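PDB 4KH3: antigen 43 from Escherichia coli, which mediates clumping of bacteria by associating with itself in a Velcro-like manner, as an autotransporter adhesin linked to aggregation and biofilms. Local coordinates for residues G325-T330 with G344-G349; D302-H307 with D321-G326. All blocks are in the same frame, centred on the assembly; numbering follows the deposited sequence.

Contact 1: G325-T330 with G344-G349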
ATOM      1  N   GLY A 325       0.105  -0.634  25.574  1.00 29.62           N
ATOM      2  CA  GLY A 325       0.893  -1.779  25.994  1.00 29.59           C
ATOM      3  C   GLY A 325       2.126  -1.999  25.141  1.00 35.26           C
ATOM      4  O   GLY A 325       2.854  -2.985  25.315  1.00 29.03           O
ATOM      5  N   GLY A 326       2.359  -1.077  24.210  1.00 28.28           N
ATOM      6  CA  GLY A 326       3.556  -1.109  23.393  1.00 19.63           C
ATOM      7  C   GLY A 326       4.587  -0.143  23.932  1.00 24.15           C
ATOM      8  O   GLY A 326       4.260   0.797  24.666  1.00 28.85           O
ATOM      9  N   ALA A 327       5.839  -0.359  23.564  1.00 24.10           N
ATOM     10  CA  ALA A 327       6.909   0.495  24.055  1.00 24.00           C
ATOM     11  C   ALA A 327       7.774   0.981  22.914  1.00 21.24           C
ATOM     12  O   ALA A 327       8.048   0.231  21.978  1.00 28.91           O
ATOM     13  CB  ALA A 327       7.755  -0.251  25.054  1.00 26.35           C
ATOM     14  N   ALA A 328       8.193   2.239  22.992  1.00 23.01           N
ATOM     15  CA  ALA A 328       9.203   2.768  22.085  1.00 23.48           C
ATOM     16  C   ALA A 328      10.161   3.703  22.816  1.00 26.79           C
ATOM     17  O   ALA A 328       9.731   4.704  23.401  1.00 22.75           O
ATOM     18  CB  ALA A 328       8.546   3.494  20.915  1.00 24.08           C
ATOM     19  N   THR A 329      11.456   3.395  22.778  1.00 23.68           N
ATOM     20  CA  THR A 329      12.449   4.295  23.381  1.00 29.15           C
ATOM     21  C   THR A 329      13.457   4.862  22.385  1.00 23.02           C
ATOM     22  O   THR A 329      13.599   4.360  21.269  1.00 25.98           O
ATOM     23  CB  THR A 329      13.185   3.634  24.550  1.00 24.95           C
ATOM     24  OG1 THR A 329      13.776   2.409  24.103  1.00 25.95           O
ATOM     25  CG2 THR A 329      12.201   3.333  25.671  1.00 25.24           C
ATOM     26  N   THR A 330      14.162   5.898  22.823  1.00 23.24           N
ATOM     27  CA  THR A 330      14.948   6.763  21.947  1.00 24.48           C
ATOM     28  C   THR A 330      14.257   7.044  20.613  1.00 31.55           C
ATOM     29  O   THR A 330      14.875   6.973  19.554  1.00 28.22           O
ATOM     30  CB  THR A 330      16.377   6.240  21.720  1.00 28.68           C
ATOM     31  OG1 THR A 330      16.334   4.913  21.172  1.00 26.66           O
ATOM     32  CG2 THR A 330      17.146   6.230  23.046  1.00 24.75           C
ATOM     33  N   GLY A 344      -1.453   4.651  27.904  1.00 28.19           N
ATOM     34  CA  GLY A 344      -1.102   3.305  28.315  1.00 30.37           C
ATOM     35  C   GLY A 344       0.128   2.755  27.600  1.00 41.16           C
ATOM     36  O   GLY A 344       0.464   1.579  27.733  1.00 39.46           O
ATOM     37  N   ALA A 345       0.801   3.603  26.831  1.00 29.56           N
ATOM     38  CA  ALA A 345       2.011   3.193  26.146  1.00 23.66           C
ATOM     39  C   ALA A 345       3.237   3.645  26.926  1.00 27.13           C
ATOM     40  O   ALA A 345       3.137   4.459  27.835  1.00 34.71           O
ATOM     41  CB  ALA A 345       2.037   3.751  24.737  1.00 28.58           C
ATOM     42  N   ALA A 346       4.391   3.091  26.577  1.00 23.92           N
ATOM     43  CA  ALA A 346       5.652   3.506  27.167  1.00 30.72           C
ATOM     44  C   ALA A 346       6.497   4.071  26.045  1.00 33.76           C
ATOM     45  O   ALA A 346       6.791   3.374  25.072  1.00 34.22           O
ATOM     46  CB  ALA A 346       6.353   2.330  27.818  1.00 24.38           C
ATOM     47  N   VAL A 347       6.851   5.347  26.166  1.00 31.52           N
ATOM     48  CA  VAL A 347       7.560   6.064  25.121  1.00 28.07           C
ATOM     49  C   VAL A 347       8.607   6.995  25.728  1.00 26.13           C
ATOM     50  O   VAL A 347       8.351   7.657  26.720  1.00 35.25           O
ATOM     51  CB  VAL A 347       6.587   6.904  24.244  1.00 25.82           C
ATOM     52  CG1 VAL A 347       7.344   7.652  23.163  1.00 26.73           C
ATOM     53  CG2 VAL A 347       5.522   6.022  23.615  1.00 26.26           C
ATOM     54  N   SER A 348       9.791   7.032  25.137  1.00 27.41           N
ATOM     55  CA  SER A 348      10.787   8.025  25.507  1.00 33.64           C
ATOM     56  C   SER A 348      11.497   8.448  24.233  1.00 33.38           C
ATOM     57  O   SER A 348      11.769   7.622  23.355  1.00 27.93           O
ATOM     58  CB  SER A 348      11.792   7.468  26.529  1.00 21.36           C
ATOM     59  OG  SER A 348      13.095   7.331  25.969  1.00 31.16           O
ATOM     60  N   GLY A 349      11.798   9.735  24.123  1.00 33.31           N
ATOM     61  CA  GLY A 349      12.487  10.226  22.950  1.00 28.23           C
ATOM     62  C   GLY A 349      12.674  11.719  22.974  1.00 31.97           C
ATOM     63  O   GLY A 349      12.521  12.355  24.014  1.00 35.62           O
TER
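Val347 CG1, anti to its backbone N (chi1 180°), lies alongside Ala328 O at 3.8 Å, hardly nearer than CB. Thr329, at chi1 55°, wedges OG1 between its backbone N and carbonyl carbon, so that CB and CG2 are what it offers to Ser348; Thr329 CB lies 4.0 Å from Ser348 OG, a loose approach and not a bond. These pairs illustrate how a parallel beta-helix stacks short strands in register: 327-329 and 346-349 run nearly parallel, at 12°. The backbone ladder does most of the holding. Ala346 N donates to Gly326 O, and Ala346 O in turn accepts from Ala328 N at 2.8 Å; Ser348 N then reaches Ala328 O at 2.9 Å. At the start, Gly325 N bonds to Gly344 O at 3.1 Å from well above the carbonyl plane, whereas at the far end Thr330 N and Ser348 O are close but too badly angled to bond, where the chain turns a corner. Side chains alternate between the two faces. Ala327 CB meets Ala346 CB, at 4.0 Å, on the more exposed face, while Ala328 and Val347 enter the interior. There Ile322 of strand 319-322 packs on Ala328, Ala345 and Val347, and Phe357 and Ile359 of strand 356-360 touch Val347. On the other edge of 327-329, backbone bonds from Ala327 and Thr329 to Ala309 continue the ladder to strand 308-310.

Contact 2: D302-H307 with D321-G326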
ATOM      1  N   ASP A 302       3.941   0.155  13.352  1.00 22.22           N
ATOM      2  CA  ASP A 302       2.987  -0.033  14.432  1.00 24.81           C
ATOM      3  C   ASP A 302       3.652  -0.882  15.501  1.00 25.97           C
ATOM      4  O   ASP A 302       4.074  -2.007  15.232  1.00 24.75           O
ATOM      5  CB  ASP A 302       1.719  -0.735  13.943  1.00 26.82           C
ATOM      6  CG  ASP A 302       0.941   0.088  12.929  1.00 30.54           C
ATOM      7  OD1 ASP A 302       1.161   1.308  12.838  1.00 28.25           O
ATOM      8  OD2 ASP A 302       0.097  -0.489  12.221  1.00 37.12           O
ATOM      9  N   VAL A 303       3.771  -0.336  16.705  1.00 23.42           N
ATOM     10  CA  VAL A 303       4.289  -1.107  17.825  1.00 24.49           C
ATOM     11  C   VAL A 303       3.110  -1.661  18.615  1.00 22.75           C
ATOM     12  O   VAL A 303       2.383  -0.931  19.286  1.00 24.02           O
ATOM     13  CB  VAL A 303       5.260  -0.285  18.700  1.00 21.05           C
ATOM     14  CG1 VAL A 303       5.774  -1.111  19.862  1.00 16.89           C
ATOM     15  CG2 VAL A 303       6.423   0.193  17.849  1.00 15.80           C
ATOM     16  N   LEU A 304       2.903  -2.960  18.487  1.00 20.71           N
ATOM     17  CA  LEU A 304       1.752  -3.609  19.085  1.00 25.65           C
ATOM     18  C   LEU A 304       1.939  -3.864  20.576  1.00 27.01           C
ATOM     19  O   LEU A 304       3.046  -3.777  21.114  1.00 24.96           O
ATOM     20  CB  LEU A 304       1.462  -4.920  18.362  1.00 27.76           C
ATOM     21  CG  LEU A 304       1.359  -4.812  16.836  1.00 29.28           C
ATOM     22  CD1 LEU A 304       0.980  -6.151  16.242  1.00 25.87           C
ATOM     23  CD2 LEU A 304       0.358  -3.742  16.435  1.00 27.77           C
ATOM     24  N   SER A 305       0.835  -4.176  21.233  1.00 27.74           N
ATOM     25  CA  SER A 305       0.831  -4.439  22.660  1.00 33.53           C
ATOM     26  C   SER A 305       1.827  -5.539  23.023  1.00 36.74           C
ATOM     27  O   SER A 305       1.788  -6.638  22.459  1.00 28.95           O
ATOM     28  CB  SER A 305      -0.577  -4.839  23.104  1.00 24.87           C
ATOM     29  OG  SER A 305      -0.588  -5.118  24.492  1.00 44.77           O
ATOM     30  N   GLY A 306       2.723  -5.232  23.954  1.00 28.08           N
ATOM     31  CA  GLY A 306       3.681  -6.208  24.432  1.00 30.70           C
ATOM     32  C   GLY A 306       5.000  -6.161  23.686  1.00 32.97           C
ATOM     33  O   GLY A 306       5.917  -6.932  23.974  1.00 34.89           O
ATOM     34  N   HIS A 307       5.109  -5.239  22.738  1.00 32.89           N
ATOM     35  CA  HIS A 307       6.296  -5.185  21.896  1.00 24.12           C
ATOM     36  C   HIS A 307       7.049  -3.878  21.993  1.00 22.85           C
ATOM     37  O   HIS A 307       6.571  -2.918  22.598  1.00 22.96           O
ATOM     38  CB  HIS A 307       5.934  -5.563  20.463  1.00 21.98           C
ATOM     39  CG  HIS A 307       5.536  -7.002  20.344  1.00 32.93           C
ATOM     40  ND1 HIS A 307       4.401  -7.416  19.684  1.00 33.68           N
ATOM     41  CD2 HIS A 307       6.104  -8.117  20.852  1.00 29.12           C
ATOM     42  CE1 HIS A 307       4.295  -8.730  19.784  1.00 39.43           C
ATOM     43  NE2 HIS A 307       5.323  -9.181  20.480  1.00 38.95           N
ATOM     44  N   ASP A 321       3.296   4.555  15.401  1.00 24.69           N
ATOM     45  CA  ASP A 321       2.056   4.307  16.121  1.00 27.48           C
ATOM     46  C   ASP A 321       2.300   3.320  17.260  1.00 24.22           C
ATOM     47  O   ASP A 321       2.486   2.124  17.026  1.00 29.63           O
ATOM     48  CB  ASP A 321       0.989   3.774  15.152  1.00 20.66           C
ATOM     49  CG  ASP A 321      -0.304   3.367  15.855  1.00 34.72           C
ATOM     50  OD1 ASP A 321      -0.483   3.686  17.051  1.00 37.72           O
ATOM     51  OD2 ASP A 321      -1.159   2.736  15.199  1.00 40.76           O
ATOM     52  N   ILE A 322       2.302   3.821  18.492  1.00 26.00           N
ATOM     53  CA  ILE A 322       2.503   2.953  19.647  1.00 27.59           C
ATOM     54  C   ILE A 322       1.185   2.625  20.308  1.00 21.49           C
ATOM     55  O   ILE A 322       0.535   3.493  20.885  1.00 28.63           O
ATOM     56  CB  ILE A 322       3.453   3.547  20.694  1.00 26.31           C
ATOM     57  CG1 ILE A 322       4.761   3.987  20.041  1.00 23.65           C
ATOM     58  CG2 ILE A 322       3.736   2.509  21.778  1.00 18.41           C
ATOM     59  CD1 ILE A 322       4.854   5.470  19.844  1.00 26.67           C
ATOM     60  N   ARG A 323       0.785   1.365  20.194  1.00 22.78           N
ATOM     61  CA  ARG A 323      -0.469   0.906  20.767  1.00 28.53           C
ATOM     62  C   ARG A 323      -0.392   0.870  22.278  1.00 37.70           C
ATOM     63  O   ARG A 323       0.692   0.978  22.873  1.00 35.60           O
ATOM     64  CB  ARG A 323      -0.809  -0.493  20.263  1.00 31.94           C
ATOM     65  CG  ARG A 323      -0.969  -0.577  18.761  1.00 35.46           C
ATOM     66  CD  ARG A 323      -2.163   0.222  18.293  1.00 34.38           C
ATOM     67  NE  ARG A 323      -2.069   0.522  16.869  1.00 45.30           N
ATOM     68  CZ  ARG A 323      -2.312  -0.353  15.895  1.00 40.83           C
ATOM     69  NH1 ARG A 323      -2.667  -1.603  16.176  1.00 41.77           N
ATOM     70  NH2 ARG A 323      -2.192   0.026  14.630  1.00 42.95           N
ATOM     71  N   ASN A 324      -1.557   0.725  22.892  1.00 32.74           N
ATOM     72  CA  ASN A 324      -1.641   0.479  24.311  1.00 34.49           C
ATOM     73  C   ASN A 324      -0.816  -0.755  24.627  1.00 32.53           C
ATOM     74  O   ASN A 324      -0.996  -1.800  24.006  1.00 29.87           O
ATOM     75  CB  ASN A 324      -3.095   0.230  24.697  1.00 40.12           C
ATOM     76  CG  ASN A 324      -3.422   0.743  26.080  1.00 58.73           C
ATOM     77  OD1 ASN A 324      -2.592   0.689  26.991  1.00 56.96           O
ATOM     78  ND2 ASN A 324      -4.637   1.262  26.244  1.00 64.72           N
ATOM     79  N   GLY A 325       0.105  -0.634  25.574  1.00 29.62           N
ATOM     80  CA  GLY A 325       0.893  -1.779  25.994  1.00 29.59           C
ATOM     81  C   GLY A 325       2.126  -1.999  25.141  1.00 35.26           C
ATOM     82  O   GLY A 325       2.854  -2.985  25.315  1.00 29.03           O
ATOM     83  N   GLY A 326       2.359  -1.077  24.210  1.00 28.28           N
ATOM     84  CA  GLY A 326       3.556  -1.109  23.393  1.00 19.63           C
ATOM     85  C   GLY A 326       4.587  -0.143  23.932  1.00 24.15           C
ATOM     86  O   GLY A 326       4.260   0.797  24.666  1.00 28.85           O
TER
HETATM   87  O   HOH W   1       5.769  -3.316  25.556  1.00 34.46           O
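Asp321 OD2 is gripped side-on by two nitrogens of Arg323, NE at 2.9 Å and NH2 at 3.0 Å, and the same NH2 lies 3.4 Å from Asp302 OD2 across the contact. The three residues form a salt-bridge network laid over two adjacent rungs of a parallel beta-helix. Both Arg323 donors come from the same face of the Asp321 carboxylate plane, with OD2 held in the guanidinium plane; Asp302 CB sits over one face of that guanidinium. The bend of Arg323 at chi2 (-66°) folds its chain beside Leu304, whose CD2 touches NH1. Asp302 OD1, salt-bridged to Arg300, lies 3.6 Å from Asp321 OD2, a repulsion that the charges of Arg300 and Arg323 probably offset. Along the backbone, Val303 is held through both its N and its O: the N donates to Asp321 O, and the O accepts from Arg323 N at 2.9 Å. Inward, Val303 CB faces Ile322 CG2. Each segment then leaves its strand through a type II beta turn, with Gly306 and Gly325 at the third positions. A short hydrogen bond, Gly306 N to Gly325 O at 2.6 Å, joins the two turns, and a water donates to both Gly325 O, at 2.9 Å, and His307 O.

How the contacts relate
Contacts 1 and 2 lie on three successive rungs, their centres about 8 Å apart, and share Gly325 and Gly326, where the middle rung rounds its turn. Contact 2 joins that rung to the preceding one, and contact 1 joins it to the next. The turn is therefore tied on both sides: Gly325 accepts through its O in contact 2 and donates through its N in contact 1. Just beyond, Ala327 N probably bonds to His307 O at 2.8 Å, carrying the ladder between the contacts. Inside the coil, Val303 CG1 packs 3.4 Å from Ala327 O, and Ala345 CB approaches Arg323 O at 3.6 Å. Together they exemplify how a solenoid repeats one join, rung upon rung.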